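Local coordinates for protein HP0958 (Helicobacter pylori, PDB 3NA7) that probably acts in flagellar biogenesis as a chaperone-like and post-transcriptional regulatory factor, combining a coiled-coil hairpin with a zinc-ribbon domain, at residues Q70-N73 against A74-S78; E98-I101 against A102-R105. All blocks are in the same frame, centred on the assembly; numbering follows the deposited sequence.

Contact 1: Q70-N73 against A74-S78; sequences QDTN and AKIAS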
loop_
_atom_site.group_PDB
_atom_site.type_symbol
_atom_site.label_atom_id
_atom_site.label_comp_id
_atom_site.label_asym_id
_atom_site.label_seq_id
_atom_site.Cartn_x
_atom_site.Cartn_y
_atom_site.Cartn_z
ATOM N N GLN A 70 47.410 -4.441 -2.700
ATOM C CA GLN A 70 48.421 -5.465 -2.434
ATOM C C GLN A 70 49.345 -5.676 -3.639
ATOM O O GLN A 70 50.555 -5.767 -3.482
ATOM C CB GLN A 70 47.762 -6.795 -2.001
ATOM C CG GLN A 70 48.775 -7.913 -1.601
ATOM C CD GLN A 70 48.122 -9.262 -1.245
ATOM O OE1 GLN A 70 46.894 -9.395 -1.208
ATOM N NE2 GLN A 70 48.959 -10.265 -0.983
ATOM N N ASP A 71 48.761 -5.752 -4.835
ATOM C CA ASP A 71 49.504 -5.863 -6.094
ATOM C C ASP A 71 50.412 -4.650 -6.295
ATOM O O ASP A 71 51.587 -4.781 -6.630
ATOM C CB ASP A 71 48.533 -5.977 -7.276
ATOM C CG ASP A 71 47.798 -7.310 -7.317
ATOM O OD1 ASP A 71 48.251 -8.293 -6.682
ATOM O OD2 ASP A 71 46.752 -7.385 -7.997
ATOM N N THR A 72 49.858 -3.465 -6.072
ATOM C CA THR A 72 50.590 -2.218 -6.260
ATOM C C THR A 72 51.797 -2.125 -5.334
ATOM O O THR A 72 52.882 -1.765 -5.775
ATOM C CB THR A 72 49.632 -1.012 -6.126
ATOM O OG1 THR A 72 48.628 -1.156 -7.119
ATOM C CG2 THR A 72 50.331 0.309 -6.361
ATOM N N ASN A 73 51.595 -2.464 -4.063
ATOM C CA ASN A 73 52.654 -2.445 -3.054
ATOM C C ASN A 73 53.748 -3.467 -3.352
ATOM O O ASN A 73 54.931 -3.178 -3.139
ATOM C CB ASN A 73 52.077 -2.658 -1.640
ATOM C CG ASN A 73 51.245 -1.459 -1.153
ATOM O OD1 ASN A 73 50.438 -1.572 -0.215
ATOM N ND2 ASN A 73 51.437 -0.317 -1.786
ATOM N N ALA A 74 53.362 -4.639 -3.862
ATOM C CA ALA A 74 54.347 -5.632 -4.335
ATOM C C ALA A 74 55.162 -5.068 -5.496
ATOM O O ALA A 74 56.374 -5.301 -5.589
ATOM C CB ALA A 74 53.665 -6.928 -4.757
ATOM N N LYS A 75 54.507 -4.316 -6.376
ATOM C CA LYS A 75 55.220 -3.671 -7.484
ATOM C C LYS A 75 56.202 -2.612 -6.956
ATOM O O LYS A 75 57.368 -2.546 -7.368
ATOM C CB LYS A 75 54.228 -3.086 -8.489
ATOM C CG LYS A 75 54.854 -2.394 -9.684
ATOM C CD LYS A 75 55.444 -3.375 -10.683
ATOM C CE LYS A 75 56.490 -2.683 -11.546
ATOM N NZ LYS A 75 57.464 -3.667 -12.125
ATOM N N ILE A 76 55.748 -1.808 -6.002
ATOM C CA ILE A 76 56.652 -0.846 -5.355
ATOM C C ILE A 76 57.898 -1.558 -4.810
ATOM O O ILE A 76 59.023 -1.222 -5.202
ATOM C CB ILE A 76 55.922 0.003 -4.296
ATOM C CG1 ILE A 76 54.835 0.861 -4.987
ATOM C CG2 ILE A 76 56.913 0.900 -3.569
ATOM C CD1 ILE A 76 53.835 1.589 -4.052
ATOM N N ALA A 77 57.686 -2.553 -3.942
ATOM C CA ALA A 77 58.757 -3.410 -3.420
ATOM C C ALA A 77 59.690 -3.919 -4.528
ATOM O O ALA A 77 60.924 -3.837 -4.427
ATOM C CB ALA A 77 58.161 -4.578 -2.640
ATOM N N SER A 78 59.099 -4.434 -5.599
ATOM C CA SER A 78 59.901 -4.936 -6.704
ATOM C C SER A 78 60.728 -3.840 -7.406
ATOM O O SER A 78 61.837 -4.099 -7.862
ATOM C CB SER A 78 59.030 -5.667 -7.712
ATOM O OG SER A 78 59.739 -5.788 -8.931
#
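N73 and I76, three residues apart on helix 24-85, lie side by side and point the same way, the closest side-chain pair between Q70-N73 and A74-S78. The amide nitrogen ND2 of N73 stands 3.8 Å from CD1 of I76, a van der Waals approach of a polar group to a methyl. CG2 of T72 is a looser neighbour, 4.4 Å from the same CD1 of I76. In I76, CG1 is anti to the carbonyl carbon (chi1 -64°), which lays this branch back over the preceding turn, with CG1 3.4 Å from the carbonyl oxygen of T72. ND2 of N73 itself finds a weak hydrogen bond to S106 of helix 91-171.

The backbone supplies the polar part. Four successive i to i+4 hydrogen bonds link the segments: A74 N to Q70 O, K75 N to D71 O, I76 N to T72 O at 2.9 Å, and A77 N to N73 O. The hydroxyl OG1 of T72 is bonded to the carbonyl oxygen of T68, one turn back.

In this regular stretch of a coiled-coil helix, peptide groups thus carry the polar bonding between the two segments, and I76 is left to present its hydrocarbon branches to helix 91-171.

Contact 2: E98-I101 against A102-R105; sequences EEDI and AKER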
loop_
_atom_site.group_PDB
_atom_site.type_symbol
_atom_site.label_atom_id
_atom_site.label_comp_id
_atom_site.label_asym_id
_atom_site.label_seq_id
_atom_site.Cartn_x
_atom_site.Cartn_y
_atom_site.Cartn_z
ATOM N N GLU A 98 59.132 5.648 -12.089
ATOM C CA GLU A 98 58.360 4.401 -12.111
ATOM C C GLU A 98 57.714 4.191 -10.743
ATOM O O GLU A 98 56.514 3.910 -10.617
ATOM C CB GLU A 98 59.312 3.236 -12.371
ATOM C CG GLU A 98 58.975 2.322 -13.550
ATOM C CD GLU A 98 57.577 1.754 -13.490
ATOM O OE1 GLU A 98 56.613 2.537 -13.647
ATOM O OE2 GLU A 98 57.440 0.521 -13.311
ATOM N N GLU A 99 58.529 4.347 -9.716
ATOM C CA GLU A 99 58.086 4.194 -8.352
ATOM C C GLU A 99 57.053 5.254 -8.008
ATOM O O GLU A 99 56.047 4.955 -7.370
ATOM C CB GLU A 99 59.281 4.265 -7.407
ATOM C CG GLU A 99 58.963 4.005 -5.956
ATOM C CD GLU A 99 59.977 4.659 -5.051
ATOM O OE1 GLU A 99 59.851 4.547 -3.814
ATOM O OE2 GLU A 99 60.904 5.316 -5.587
ATOM N N ASP A 100 57.281 6.489 -8.446
ATOM C CA ASP A 100 56.313 7.573 -8.176
ATOM C C ASP A 100 54.902 7.352 -8.733
ATOM O O ASP A 100 53.928 7.694 -8.076
ATOM C CB ASP A 100 56.867 8.909 -8.658
ATOM C CG ASP A 100 57.799 9.548 -7.646
ATOM O OD1 ASP A 100 57.555 9.403 -6.416
ATOM O OD2 ASP A 100 58.754 10.211 -8.090
ATOM N N ILE A 101 54.800 6.787 -9.933
ATOM C CA ILE A 101 53.505 6.435 -10.529
ATOM C C ILE A 101 52.838 5.362 -9.677
ATOM O O ILE A 101 51.646 5.437 -9.374
ATOM C CB ILE A 101 53.654 5.977 -12.029
ATOM C CG1 ILE A 101 53.713 7.182 -12.973
ATOM C CG2 ILE A 101 52.507 5.087 -12.472
ATOM C CD1 ILE A 101 55.076 7.458 -13.532
ATOM N N ALA A 102 53.623 4.366 -9.290
ATOM C CA ALA A 102 53.116 3.263 -8.493
ATOM C C ALA A 102 52.656 3.731 -7.110
ATOM O O ALA A 102 51.639 3.266 -6.624
ATOM C CB ALA A 102 54.168 2.172 -8.377
ATOM N N LYS A 103 53.402 4.649 -6.490
ATOM C CA LYS A 103 52.980 5.316 -5.237
ATOM C C LYS A 103 51.655 6.035 -5.380
ATOM O O LYS A 103 50.809 5.946 -4.494
ATOM C CB LYS A 103 54.018 6.335 -4.762
ATOM C CG LYS A 103 54.938 5.846 -3.637
ATOM C CD LYS A 103 56.148 6.801 -3.440
ATOM C CE LYS A 103 56.500 6.991 -1.955
ATOM N NZ LYS A 103 56.469 5.708 -1.175
ATOM N N GLU A 104 51.478 6.766 -6.480
ATOM C CA GLU A 104 50.226 7.466 -6.710
ATOM C C GLU A 104 49.058 6.511 -6.836
ATOM O O GLU A 104 48.005 6.779 -6.282
ATOM C CB GLU A 104 50.284 8.420 -7.913
ATOM C CG GLU A 104 50.118 9.886 -7.540
ATOM C CD GLU A 104 48.871 10.193 -6.690
ATOM O OE1 GLU A 104 47.710 10.140 -7.177
ATOM O OE2 GLU A 104 49.059 10.532 -5.508
ATOM N N ARG A 105 49.248 5.385 -7.525
ATOM C CA ARG A 105 48.163 4.416 -7.678
ATOM C C ARG A 105 47.809 3.824 -6.315
ATOM O O ARG A 105 46.638 3.654 -5.982
ATOM C CB ARG A 105 48.511 3.330 -8.704
ATOM C CG ARG A 105 48.774 3.894 -10.120
ATOM C CD ARG A 105 48.873 2.816 -11.183
ATOM N NE ARG A 105 48.480 3.372 -12.476
ATOM C CZ ARG A 105 49.266 3.463 -13.546
ATOM N NH1 ARG A 105 50.512 3.003 -13.521
ATOM N NH2 ARG A 105 48.794 4.012 -14.657
#
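E98 meets A102 through the backbone, its carbonyl oxygen accepting the amide N of A102 at 3.2 Å, the first of four i to i+4 bonds in this two-turn piece of helix 91-171. The E98 side chain packs instead on I79 of helix 24-85.

E99 comes next and binds K103 with the shortest of the four bonds, K103 N to E99 O at 2.8 Å. Their charged ends approach without forming a salt bridge: OE1 of E99 is 4.4 Å from NZ of K103. OE1 is instead hydrogen-bonded to NE2 of Q80 on the other helix, and a magnesium ion lies about 4 Å from the E99 side chain.

D100 accepts the amide of E104, while its side chain crosses that of K103 obliquely, OD1 being 4.2 Å from the lysine CD. This is contact with the aliphatic stem, since the ammonium group lies farther off.

I101 closes the segment by accepting R105 N at 3.0 Å. Its chi1 of -83° sets CG1 opposite the carbonyl carbon, which leaves CG2 beside that carbon and facing R105. The two side chains run alongside each other, and CG of R105 lies 3.3 Å from the carbonyl oxygen of I101. The approach of NH1 of R105 to CG2 of I101 is modelled as very tight, and its exact value is doubtful.

Round this helical stretch the roles differ: buried A102 faces the partner helix, whereas E99, held by Q80 beside the magnesium ion and near K103, sits in a field that would probably favour its negative charge.

The two contacts face each other across the antiparallel hairpin, their centres about 10 Å apart. Contact 1 lies on helix 24-85 and contact 2 on the following helix 91-171, so the chain completes the first, turns at the hairpin tip and returns through the second. They meet directly: CG1 of I76 packs 3.7 Å from CB of A102, and CG2 of T72 lies 3.2 Å from the carbonyl oxygen of A102. At the margin, CE of K75 is 3.8 Å from OE2 of E98. Their centres sit about 54 and 55 Å from the centre of the chain, placing this helix pairing in the distal arm, far from the zinc ribbon built round C201, C204, C225 and C228.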